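Local coordinates for glutamine cyclotransferase (PDB 3MBR), which probably converts N-terminal glutamine of peptides into pyroglutamate, as a calcium-binding beta-propeller glutaminyl cyclase, at residues 71-79 and 88-96; 115-126 and 131-142. The protein carries 1 engineered substitution. All coordinates share one frame; numbering follows the deposited sequence.

Contact 1 of 2, residues 71-79 and 88-96; sequences VAWRDRLIQ and FVYDLATLT
Leu77 and Tyr90 form a hydrogen-bonded antiparallel pair near the open end of the hairpin made by strands 76-81 and 86-91, away from its turn; these are the second and third strands of a four-stranded beta-propeller blade. Five backbone bonds join the segments. Leu77 and Tyr90 exchange two, Gln79 and Phe88 exchange two more, and beyond the last strand pair Leu92 N still reaches Asp75 O at 2.9 Å, carrying the ladder into the loop.

The apolar contacts fall on both faces. On the face of Leu77, Gln79, Phe88 and Tyr90, the Leu77 side chain runs beside the phenol ring. The forked end of leucine lets it touch two partners, CD2 lying 4.0 Å from Tyr90 CD1 and CD1 3.9 Å from Leu95 CD2. The Leu92 side chain crosses that of Leu77 at about a right angle, its CD2 against CB, and Phe27 and Val45 cover Leu77 further. On the other face Val89 touches both Ile78 and the aliphatic part of Arg76: Arg76 CD lies 3.7 Å from Val89 CG1, and the bend at chi3 (-57°) turns the guanidinium toward Asp75 and, more strongly, Asp132.

Polar side chains finish the two ends. At the loop end, waters bridge the carboxylates of Asp75 and Asp91, whose OD1 atoms stand 4.5 Å apart; their donated hydrogens probably ease the repulsion. At the other end, Gln79, extended with CG anti to N (chi1 -178°), brings its amide to the edge of the Tyr90 ring, the two planes crossing obliquely, and Tyr90 OH donates to Gln79 OE1 at 2.8 Å, nearly in line with the amide C=O (172°).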
loop_
_atom_site.group_PDB
_atom_site.type_symbol
_atom_site.label_atom_id
_atom_site.label_comp_id
_atom_site.label_asym_id
_atom_site.label_seq_id
_atom_site.Cartn_x
_atom_site.Cartn_y
_atom_site.Cartn_z
ATOM N N VAL A 71 -5.110 2.009 -5.691
ATOM C CA VAL A 71 -6.179 2.388 -4.790
ATOM C C VAL A 71 -7.504 2.312 -5.501
ATOM O O VAL A 71 -7.531 2.461 -6.733
ATOM C CB VAL A 71 -5.917 3.864 -4.294
ATOM C CG1 VAL A 71 -5.956 4.845 -5.496
ATOM C CG2 VAL A 71 -6.813 4.288 -3.203
ATOM N N ALA A 72 -8.593 2.086 -4.813
ATOM C CA ALA A 72 -9.914 2.199 -5.427
ATOM C C ALA A 72 -10.488 3.590 -5.191
ATOM O O ALA A 72 -10.311 4.155 -4.058
ATOM C CB ALA A 72 -10.850 1.167 -4.729
ATOM N N TRP A 73 -11.216 4.079 -6.166
ATOM C CA TRP A 73 -11.965 5.348 -6.036
ATOM C C TRP A 73 -13.246 5.182 -6.771
ATOM O O TRP A 73 -13.228 5.076 -7.994
ATOM C CB TRP A 73 -11.175 6.558 -6.568
ATOM C CG TRP A 73 -11.992 7.817 -6.353
ATOM C CD1 TRP A 73 -12.744 8.459 -7.232
ATOM C CD2 TRP A 73 -12.163 8.482 -5.113
ATOM N NE1 TRP A 73 -13.360 9.495 -6.659
ATOM C CE2 TRP A 73 -13.045 9.532 -5.332
ATOM C CE3 TRP A 73 -11.619 8.294 -3.838
ATOM C CZ2 TRP A 73 -13.416 10.441 -4.333
ATOM C CZ3 TRP A 73 -12.005 9.223 -2.789
ATOM C CH2 TRP A 73 -12.914 10.247 -3.069
ATOM N N ARG A 74 -14.395 5.077 -6.037
ATOM C CA ARG A 74 -15.663 4.881 -6.694
ATOM C C ARG A 74 -15.615 3.632 -7.593
ATOM O O ARG A 74 -15.328 2.532 -7.080
ATOM C CB ARG A 74 -16.110 6.150 -7.469
ATOM C CG ARG A 74 -16.237 7.288 -6.453
ATOM C CD ARG A 74 -16.985 8.503 -6.921
ATOM N NE ARG A 74 -16.855 9.502 -5.858
ATOM C CZ ARG A 74 -17.763 9.743 -4.907
ATOM N NH1 ARG A 74 -18.923 9.060 -4.883
ATOM N NH2 ARG A 74 -17.511 10.690 -3.989
ATOM N N ASP A 75 -15.822 3.796 -8.899
ATOM C CA ASP A 75 -15.907 2.671 -9.832
ATOM C C ASP A 75 -14.550 2.438 -10.513
ATOM O O ASP A 75 -14.483 1.646 -11.478
ATOM C CB ASP A 75 -16.965 2.968 -10.939
ATOM C CG ASP A 75 -16.631 4.256 -11.779
ATOM O OD1 ASP A 75 -16.984 4.278 -12.998
ATOM O OD2 ASP A 75 -16.078 5.286 -11.252
ATOM N N ARG A 76 -13.513 3.121 -10.036
ATOM C CA ARG A 76 -12.185 3.095 -10.666
ATOM C C ARG A 76 -11.096 2.470 -9.798
ATOM O O ARG A 76 -11.147 2.555 -8.566
ATOM C CB ARG A 76 -11.714 4.546 -11.048
ATOM C CG ARG A 76 -12.786 5.169 -11.945
ATOM C CD ARG A 76 -12.540 6.457 -12.518
ATOM N NE ARG A 76 -12.254 7.586 -11.650
ATOM C CZ ARG A 76 -13.149 8.387 -11.038
ATOM N NH1 ARG A 76 -14.453 8.143 -11.029
ATOM N NH2 ARG A 76 -12.698 9.434 -10.372
ATOM N N LEU A 77 -10.082 1.933 -10.473
ATOM C CA LEU A 77 -8.836 1.498 -9.833
ATOM C C LEU A 77 -7.726 2.333 -10.390
ATOM O O LEU A 77 -7.542 2.407 -11.601
ATOM C CB LEU A 77 -8.617 0.003 -10.022
ATOM C CG LEU A 77 -7.527 -0.644 -9.214
ATOM C CD1 LEU A 77 -7.795 -2.117 -9.225
ATOM C CD2 LEU A 77 -6.174 -0.377 -9.758
ATOM N N ILE A 78 -7.032 3.044 -9.521
ATOM C CA ILE A 78 -5.941 3.974 -9.975
ATOM C C ILE A 78 -4.612 3.357 -9.617
ATOM O O ILE A 78 -4.449 2.885 -8.498
ATOM C CB ILE A 78 -6.171 5.383 -9.293
ATOM C CG1 ILE A 78 -7.560 5.909 -9.686
ATOM C CG2 ILE A 78 -5.049 6.315 -9.688
ATOM C CD1 ILE A 78 -8.046 7.071 -8.979
ATOM N N GLN A 79 -3.672 3.387 -10.569
ATOM C CA GLN A 79 -2.386 2.753 -10.329
ATOM C C GLN A 79 -1.246 3.648 -10.752
ATOM O O GLN A 79 -1.322 4.321 -11.792
ATOM C CB GLN A 79 -2.341 1.466 -11.148
ATOM C CG GLN A 79 -1.020 0.670 -10.927
ATOM C CD GLN A 79 -0.975 -0.631 -11.629
ATOM O OE1 GLN A 79 -1.472 -0.780 -12.730
ATOM N NE2 GLN A 79 -0.343 -1.624 -10.995
ATOM N N PHE A 88 -2.292 4.902 -14.494
ATOM C CA PHE A 88 -3.425 4.347 -15.234
ATOM C C PHE A 88 -4.670 4.325 -14.395
ATOM O O PHE A 88 -4.598 4.192 -13.144
ATOM C CB PHE A 88 -3.036 2.917 -15.637
ATOM C CG PHE A 88 -1.787 2.952 -16.600
ATOM C CD1 PHE A 88 -0.559 2.471 -16.216
ATOM C CD2 PHE A 88 -1.877 3.657 -17.785
ATOM C CE1 PHE A 88 0.561 2.471 -17.091
ATOM C CE2 PHE A 88 -0.733 3.772 -18.670
ATOM C CZ PHE A 88 0.478 3.212 -18.261
ATOM N N VAL A 89 -5.773 4.465 -15.067
ATOM C CA VAL A 89 -7.051 4.315 -14.379
ATOM C C VAL A 89 -7.775 3.195 -15.077
ATOM O O VAL A 89 -7.925 3.267 -16.312
ATOM C CB VAL A 89 -7.911 5.640 -14.448
ATOM C CG1 VAL A 89 -9.279 5.442 -13.813
ATOM C CG2 VAL A 89 -7.131 6.883 -13.900
ATOM N N TYR A 90 -8.229 2.204 -14.311
ATOM C CA TYR A 90 -8.974 1.080 -14.844
ATOM C C TYR A 90 -10.421 1.192 -14.409
ATOM O O TYR A 90 -10.680 1.698 -13.321
ATOM C CB TYR A 90 -8.432 -0.272 -14.257
ATOM C CG TYR A 90 -6.989 -0.560 -14.517
ATOM C CD1 TYR A 90 -6.014 -0.025 -13.719
ATOM C CD2 TYR A 90 -6.590 -1.387 -15.558
ATOM C CE1 TYR A 90 -4.672 -0.291 -13.919
ATOM C CE2 TYR A 90 -5.188 -1.668 -15.807
ATOM C CZ TYR A 90 -4.238 -1.112 -14.949
ATOM O OH TYR A 90 -2.856 -1.342 -15.056
ATOM N N ASP A 91 -11.340 0.657 -15.218
ATOM C CA ASP A 91 -12.681 0.379 -14.671
ATOM C C ASP A 91 -12.491 -0.780 -13.693
ATOM O O ASP A 91 -11.917 -1.823 -14.042
ATOM C CB ASP A 91 -13.576 -0.057 -15.820
ATOM C CG ASP A 91 -14.948 -0.484 -15.374
ATOM O OD1 ASP A 91 -15.726 0.422 -14.979
ATOM O OD2 ASP A 91 -15.281 -1.697 -15.507
ATOM N N LEU A 92 -12.937 -0.608 -12.462
ATOM C CA LEU A 92 -12.760 -1.604 -11.442
ATOM C C LEU A 92 -13.410 -2.936 -11.781
ATOM O O LEU A 92 -12.796 -3.994 -11.622
ATOM C CB LEU A 92 -13.425 -1.077 -10.186
ATOM C CG LEU A 92 -12.765 -0.818 -8.878
ATOM C CD1 LEU A 92 -13.923 -0.768 -7.889
ATOM C CD2 LEU A 92 -11.834 -1.861 -8.494
ATOM N N ALA A 93 -14.659 -2.911 -12.218
ATOM C CA ALA A 93 -15.368 -4.171 -12.466
ATOM C C ALA A 93 -14.701 -5.059 -13.481
ATOM O O ALA A 93 -14.630 -6.289 -13.274
ATOM C CB ALA A 93 -16.802 -3.868 -12.931
ATOM N N THR A 94 -14.311 -4.482 -14.634
ATOM C CA THR A 94 -13.706 -5.279 -15.699
ATOM C C THR A 94 -12.159 -5.327 -15.698
ATOM O O THR A 94 -11.560 -6.079 -16.480
ATOM C CB THR A 94 -14.080 -4.740 -17.103
ATOM O OG1 THR A 94 -13.685 -3.379 -17.191
ATOM C CG2 THR A 94 -15.599 -4.800 -17.464
ATOM N N LEU A 95 -11.536 -4.524 -14.837
ATOM C CA LEU A 95 -10.067 -4.297 -14.811
ATOM C C LEU A 95 -9.533 -3.973 -16.209
ATOM O O LEU A 95 -8.517 -4.548 -16.658
ATOM C CB LEU A 95 -9.295 -5.468 -14.206
ATOM C CG LEU A 95 -9.629 -5.743 -12.757
ATOM C CD1 LEU A 95 -8.754 -6.970 -12.254
ATOM C CD2 LEU A 95 -9.265 -4.528 -11.948
ATOM N N THR A 96 -10.230 -3.135 -16.958
ATOM C CA THR A 96 -9.755 -2.743 -18.265
ATOM C C THR A 96 -9.303 -1.277 -18.152
ATOM O O THR A 96 -9.937 -0.458 -17.470
ATOM C CB THR A 96 -10.836 -2.924 -19.310
ATOM O OG1 THR A 96 -12.004 -2.278 -18.884
ATOM C CG2 THR A 96 -11.186 -4.361 -19.496
HETATM O O HOH W 1 -16.248 -0.486 -11.999
HETATM O O HOH W 2 -14.921 3.419 -14.715
HETATM O O HOH W 3 -18.301 2.411 -14.635
#

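Contact 2 of 2, residues 115-126 and 131-142; sequences SHLYMSDGTAVI and PDTLQQVGSIKV
With CG1 anti to its carbonyl carbon (chi1 -62°) and the chain extended beyond it (chi2 171°), Ile126 sends CD1 toward Val142, whose CG2 branch, also opposite its carbonyl carbon, comes to meet it. The two methyls lie 3.5 Å apart, closer than usual for carbons, in a buried spot where two beta-branched residues fit tightly. Ile140 takes a similar shape (chi1 -67°) and lays CD1 obliquely against the Tyr118 ring, 3.8 Å from CE2. Trp157 stacks on that ring, and its hydroxyl is hydrogen-bonded to Asp113.

These residues belong to a propeller blade in which the hairpin of strands 125-129 and 136-144 follows strand 117-120. Ile126 and Ile140 are a hydrogen-bonded antiparallel pair, and Val142 N meets Ala124 O at 2.9 Å in a straight bond. On the other face Val125 CG1 rests on Ser139 CB, beside the long aliphatic chain of Lys141. Further along, Val137 and Gly138 both face Lys128 in a classic beta bulge; Val137 CG2 approaches His116 CD2 obliquely at 3.6 Å.

In the loop that joins strands 125-129 and 136-144, Pro131 sets its compact ring against the backbone of Ser115 and His116, with CD 3.2 Å from Ser115 O, and Leu117 CD1 touches Leu134 CD2 at 3.6 Å.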
loop_
_atom_site.group_PDB
_atom_site.type_symbol
_atom_site.label_atom_id
_atom_site.label_comp_id
_atom_site.label_asym_id
_atom_site.label_seq_id
_atom_site.Cartn_x
_atom_site.Cartn_y
_atom_site.Cartn_z
ATOM N N SER A 115 -12.248 11.788 0.327
ATOM C CA SER A 115 -12.266 12.929 -0.571
ATOM C C SER A 115 -11.046 12.984 -1.465
ATOM O O SER A 115 -11.130 13.528 -2.569
ATOM C CB SER A 115 -12.257 14.230 0.248
ATOM O OG SER A 115 -13.443 14.284 1.030
ATOM N N HIS A 116 -9.907 12.427 -1.017
ATOM C CA HIS A 116 -8.635 12.654 -1.723
ATOM C C HIS A 116 -7.833 11.385 -1.801
ATOM O O HIS A 116 -8.011 10.470 -0.985
ATOM C CB HIS A 116 -7.718 13.651 -1.026
ATOM C CG HIS A 116 -8.283 15.022 -1.060
ATOM N ND1 HIS A 116 -9.133 15.455 -0.074
ATOM C CD2 HIS A 116 -8.256 15.973 -2.022
ATOM C CE1 HIS A 116 -9.532 16.696 -0.373
ATOM N NE2 HIS A 116 -9.029 17.026 -1.559
ATOM N N LEU A 117 -6.917 11.367 -2.765
ATOM C CA LEU A 117 -5.923 10.293 -2.778
ATOM C C LEU A 117 -4.676 10.808 -2.114
ATOM O O LEU A 117 -4.453 12.031 -2.061
ATOM C CB LEU A 117 -5.534 9.935 -4.253
ATOM C CG LEU A 117 -6.686 9.697 -5.197
ATOM C CD1 LEU A 117 -6.074 9.300 -6.527
ATOM C CD2 LEU A 117 -7.697 8.680 -4.706
ATOM N N TYR A 118 -3.876 9.896 -1.581
ATOM C CA TYR A 118 -2.572 10.183 -0.936
ATOM C C TYR A 118 -1.532 9.344 -1.626
ATOM O O TYR A 118 -1.708 8.166 -1.801
ATOM C CB TYR A 118 -2.655 9.864 0.585
ATOM C CG TYR A 118 -3.670 10.719 1.270
ATOM C CD1 TYR A 118 -5.008 10.326 1.325
ATOM C CD2 TYR A 118 -3.292 11.897 1.854
ATOM C CE1 TYR A 118 -6.000 11.173 1.915
ATOM C CE2 TYR A 118 -4.213 12.705 2.483
ATOM C CZ TYR A 118 -5.580 12.347 2.518
ATOM O OH TYR A 118 -6.521 13.169 3.177
ATOM N N MET A 119 -0.490 10.004 -2.111
ATOM C CA MET A 119 0.549 9.324 -2.899
ATOM C C MET A 119 1.939 9.480 -2.220
ATOM O O MET A 119 2.399 10.566 -1.874
ATOM C CB MET A 119 0.628 10.049 -4.279
ATOM C CG MET A 119 1.680 9.531 -5.134
ATOM S SD MET A 119 1.682 10.261 -6.799
ATOM C CE MET A 119 3.354 9.895 -7.445
ATOM N N SER A 120 2.612 8.350 -2.105
ATOM C CA SER A 120 4.060 8.282 -1.741
ATOM C C SER A 120 4.920 8.263 -3.045
ATOM O O SER A 120 4.619 7.514 -3.977
ATOM C CB SER A 120 4.361 6.982 -0.959
ATOM O OG SER A 120 5.843 6.875 -0.888
ATOM N N ASP A 121 6.090 8.937 -3.063
ATOM C CA ASP A 121 6.984 8.992 -4.242
ATOM C C ASP A 121 8.417 8.634 -3.788
ATOM O O ASP A 121 9.421 8.926 -4.467
ATOM C CB ASP A 121 6.895 10.367 -4.902
ATOM C CG ASP A 121 7.356 11.491 -3.960
ATOM O OD1 ASP A 121 7.772 11.240 -2.806
ATOM O OD2 ASP A 121 7.341 12.619 -4.387
ATOM N N GLY A 122 8.487 7.989 -2.626
ATOM C CA GLY A 122 9.814 7.590 -2.009
ATOM C C GLY A 122 10.419 8.668 -1.118
ATOM O O GLY A 122 11.422 8.413 -0.401
ATOM N N THR A 123 9.889 9.902 -1.208
ATOM C CA THR A 123 10.368 11.020 -0.358
ATOM C C THR A 123 9.505 11.126 0.905
ATOM O O THR A 123 8.567 10.323 1.061
ATOM C CB THR A 123 10.376 12.399 -1.092
ATOM O OG1 THR A 123 9.029 12.867 -1.174
ATOM C CG2 THR A 123 10.973 12.314 -2.527
ATOM N N ALA A 124 9.771 12.093 1.787
ATOM C CA ALA A 124 9.019 12.290 3.050
ATOM C C ALA A 124 7.764 13.138 2.828
ATOM O O ALA A 124 7.000 13.398 3.756
ATOM C CB ALA A 124 9.909 12.873 4.196
ATOM N N VAL A 125 7.580 13.578 1.588
ATOM C CA VAL A 125 6.403 14.456 1.326
ATOM C C VAL A 125 5.325 13.610 0.601
ATOM O O VAL A 125 5.518 13.224 -0.589
ATOM C CB VAL A 125 6.825 15.627 0.460
ATOM C CG1 VAL A 125 5.621 16.470 0.070
ATOM C CG2 VAL A 125 7.848 16.430 1.201
ATOM N N ILE A 126 4.245 13.280 1.300
ATOM C CA ILE A 126 3.080 12.629 0.665
ATOM C C ILE A 126 2.203 13.682 -0.063
ATOM O O ILE A 126 1.844 14.741 0.504
ATOM C CB ILE A 126 2.222 11.998 1.753
ATOM C CG1 ILE A 126 2.981 10.905 2.524
ATOM C CG2 ILE A 126 0.875 11.468 1.228
ATOM C CD1 ILE A 126 2.298 10.451 3.633
ATOM N N PRO A 131 -9.143 13.195 -6.762
ATOM C CA PRO A 131 -9.345 11.903 -7.430
ATOM C C PRO A 131 -9.757 11.996 -8.874
ATOM O O PRO A 131 -9.277 11.191 -9.688
ATOM C CB PRO A 131 -10.467 11.280 -6.610
ATOM C CG PRO A 131 -10.275 11.904 -5.216
ATOM C CD PRO A 131 -9.957 13.280 -5.522
ATOM N N ASP A 132 -10.575 12.985 -9.227
ATOM C CA ASP A 132 -11.018 13.034 -10.649
ATOM C C ASP A 132 -9.998 13.529 -11.623
ATOM O O ASP A 132 -9.979 13.088 -12.775
ATOM C CB ASP A 132 -12.263 13.893 -10.814
ATOM C CG ASP A 132 -13.545 13.221 -10.261
ATOM O OD1 ASP A 132 -14.585 13.964 -10.299
ATOM O OD2 ASP A 132 -13.569 12.027 -9.896
ATOM N N THR A 133 -9.216 14.523 -11.237
ATOM C CA THR A 133 -8.272 15.077 -12.182
ATOM C C THR A 133 -6.868 14.583 -11.939
ATOM O O THR A 133 -6.014 14.806 -12.758
ATOM C CB THR A 133 -8.157 16.589 -12.070
ATOM O OG1 THR A 133 -7.764 16.931 -10.728
ATOM C CG2 THR A 133 -9.534 17.249 -12.397
ATOM N N LEU A 134 -6.626 13.943 -10.769
ATOM C CA LEU A 134 -5.271 13.595 -10.383
ATOM C C LEU A 134 -4.345 14.731 -10.162
ATOM O O LEU A 134 -3.147 14.516 -9.934
ATOM C CB LEU A 134 -4.650 12.519 -11.265
ATOM C CG LEU A 134 -5.617 11.327 -11.010
ATOM C CD1 LEU A 134 -6.214 10.674 -12.157
ATOM C CD2 LEU A 134 -5.375 10.482 -9.872
ATOM N N GLN A 135 -4.881 15.944 -10.111
ATOM C CA GLN A 135 -4.014 17.084 -9.830
ATOM C C GLN A 135 -3.648 17.144 -8.360
ATOM O O GLN A 135 -4.474 16.794 -7.505
ATOM C CB GLN A 135 -4.776 18.391 -10.178
ATOM C CG GLN A 135 -5.030 18.464 -11.653
ATOM C CD GLN A 135 -5.911 19.726 -11.932
ATOM O OE1 GLN A 135 -5.903 20.686 -11.129
ATOM N NE2 GLN A 135 -6.650 19.719 -13.021
ATOM N N GLN A 136 -2.410 17.550 -8.054
ATOM C CA GLN A 136 -2.040 17.716 -6.678
ATOM C C GLN A 136 -2.682 18.939 -6.027
ATOM O O GLN A 136 -2.581 20.073 -6.547
ATOM C CB GLN A 136 -0.521 17.757 -6.537
ATOM C CG GLN A 136 -0.075 17.954 -5.056
ATOM C CD GLN A 136 1.399 17.660 -4.863
ATOM O OE1 GLN A 136 2.090 17.219 -5.798
ATOM N NE2 GLN A 136 1.892 17.893 -3.651
ATOM N N VAL A 137 -3.325 18.769 -4.884
ATOM C CA VAL A 137 -4.001 19.867 -4.166
ATOM C C VAL A 137 -3.460 20.127 -2.760
ATOM O O VAL A 137 -3.822 21.102 -2.108
ATOM C CB VAL A 137 -5.553 19.662 -4.139
ATOM C CG1 VAL A 137 -6.095 19.630 -5.588
ATOM C CG2 VAL A 137 -5.941 18.389 -3.436
ATOM N N GLY A 138 -2.502 19.335 -2.327
ATOM C CA GLY A 138 -1.947 19.537 -0.994
ATOM C C GLY A 138 -0.826 18.556 -0.744
ATOM O O GLY A 138 -0.415 17.853 -1.648
ATOM N N SER A 139 -0.241 18.650 0.452
ATOM C CA SER A 139 0.750 17.651 0.862
ATOM C C SER A 139 0.835 17.494 2.359
ATOM O O SER A 139 0.282 18.286 3.121
ATOM C CB SER A 139 2.109 18.006 0.280
ATOM O OG SER A 139 2.506 19.287 0.694
ATOM N N ILE A 140 1.529 16.448 2.765
ATOM C CA ILE A 140 1.792 16.175 4.169
ATOM C C ILE A 140 3.273 15.849 4.240
ATOM O O ILE A 140 3.754 14.868 3.592
ATOM C CB ILE A 140 1.007 14.931 4.699
ATOM C CG1 ILE A 140 -0.521 15.195 4.718
ATOM C CG2 ILE A 140 1.483 14.554 6.135
ATOM C CD1 ILE A 140 -1.366 13.913 4.733
ATOM N N LYS A 141 4.009 16.623 5.054
ATOM C CA LYS A 141 5.397 16.282 5.325
ATOM C C LYS A 141 5.431 15.406 6.553
ATOM O O LYS A 141 4.979 15.805 7.608
ATOM C CB LYS A 141 6.211 17.540 5.593
ATOM C CG LYS A 141 7.689 17.304 5.409
ATOM C CD LYS A 141 8.392 16.557 6.560
ATOM C CE LYS A 141 9.905 16.894 6.544
ATOM N NZ LYS A 141 10.554 16.392 5.272
ATOM N N VAL A 142 5.897 14.168 6.370
ATOM C CA VAL A 142 5.875 13.197 7.436
ATOM C C VAL A 142 7.164 13.290 8.253
ATOM O O VAL A 142 8.259 13.266 7.732
ATOM C CB VAL A 142 5.719 11.812 6.864
ATOM C CG1 VAL A 142 5.549 10.809 7.991
ATOM C CG2 VAL A 142 4.483 11.787 5.945
#

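In the fold
Contacts 1 and 2 belong to successive blades of the propeller, their centres about 18 Å apart, and meet directly at the blade boundary. The salt bridge from Arg76 NH2 to Asp132 OD2 (2.8 Å) ties the 76-81/86-91 hairpin of one blade to the loop 131-135 of the next. Beside it the Trp73 ring packs on Pro131, with CE2 3.4 Å from CB, and Ile78 CD1 meets Leu117 CD1 at 3.9 Å. Both contacts stand off from the calcium ion: the side chains of Leu77 and Tyr118 lie about 11 and 10 Å from it. Tyr118 comes nearer the metal's ligands, its side chain about 4 Å from that of Leu155.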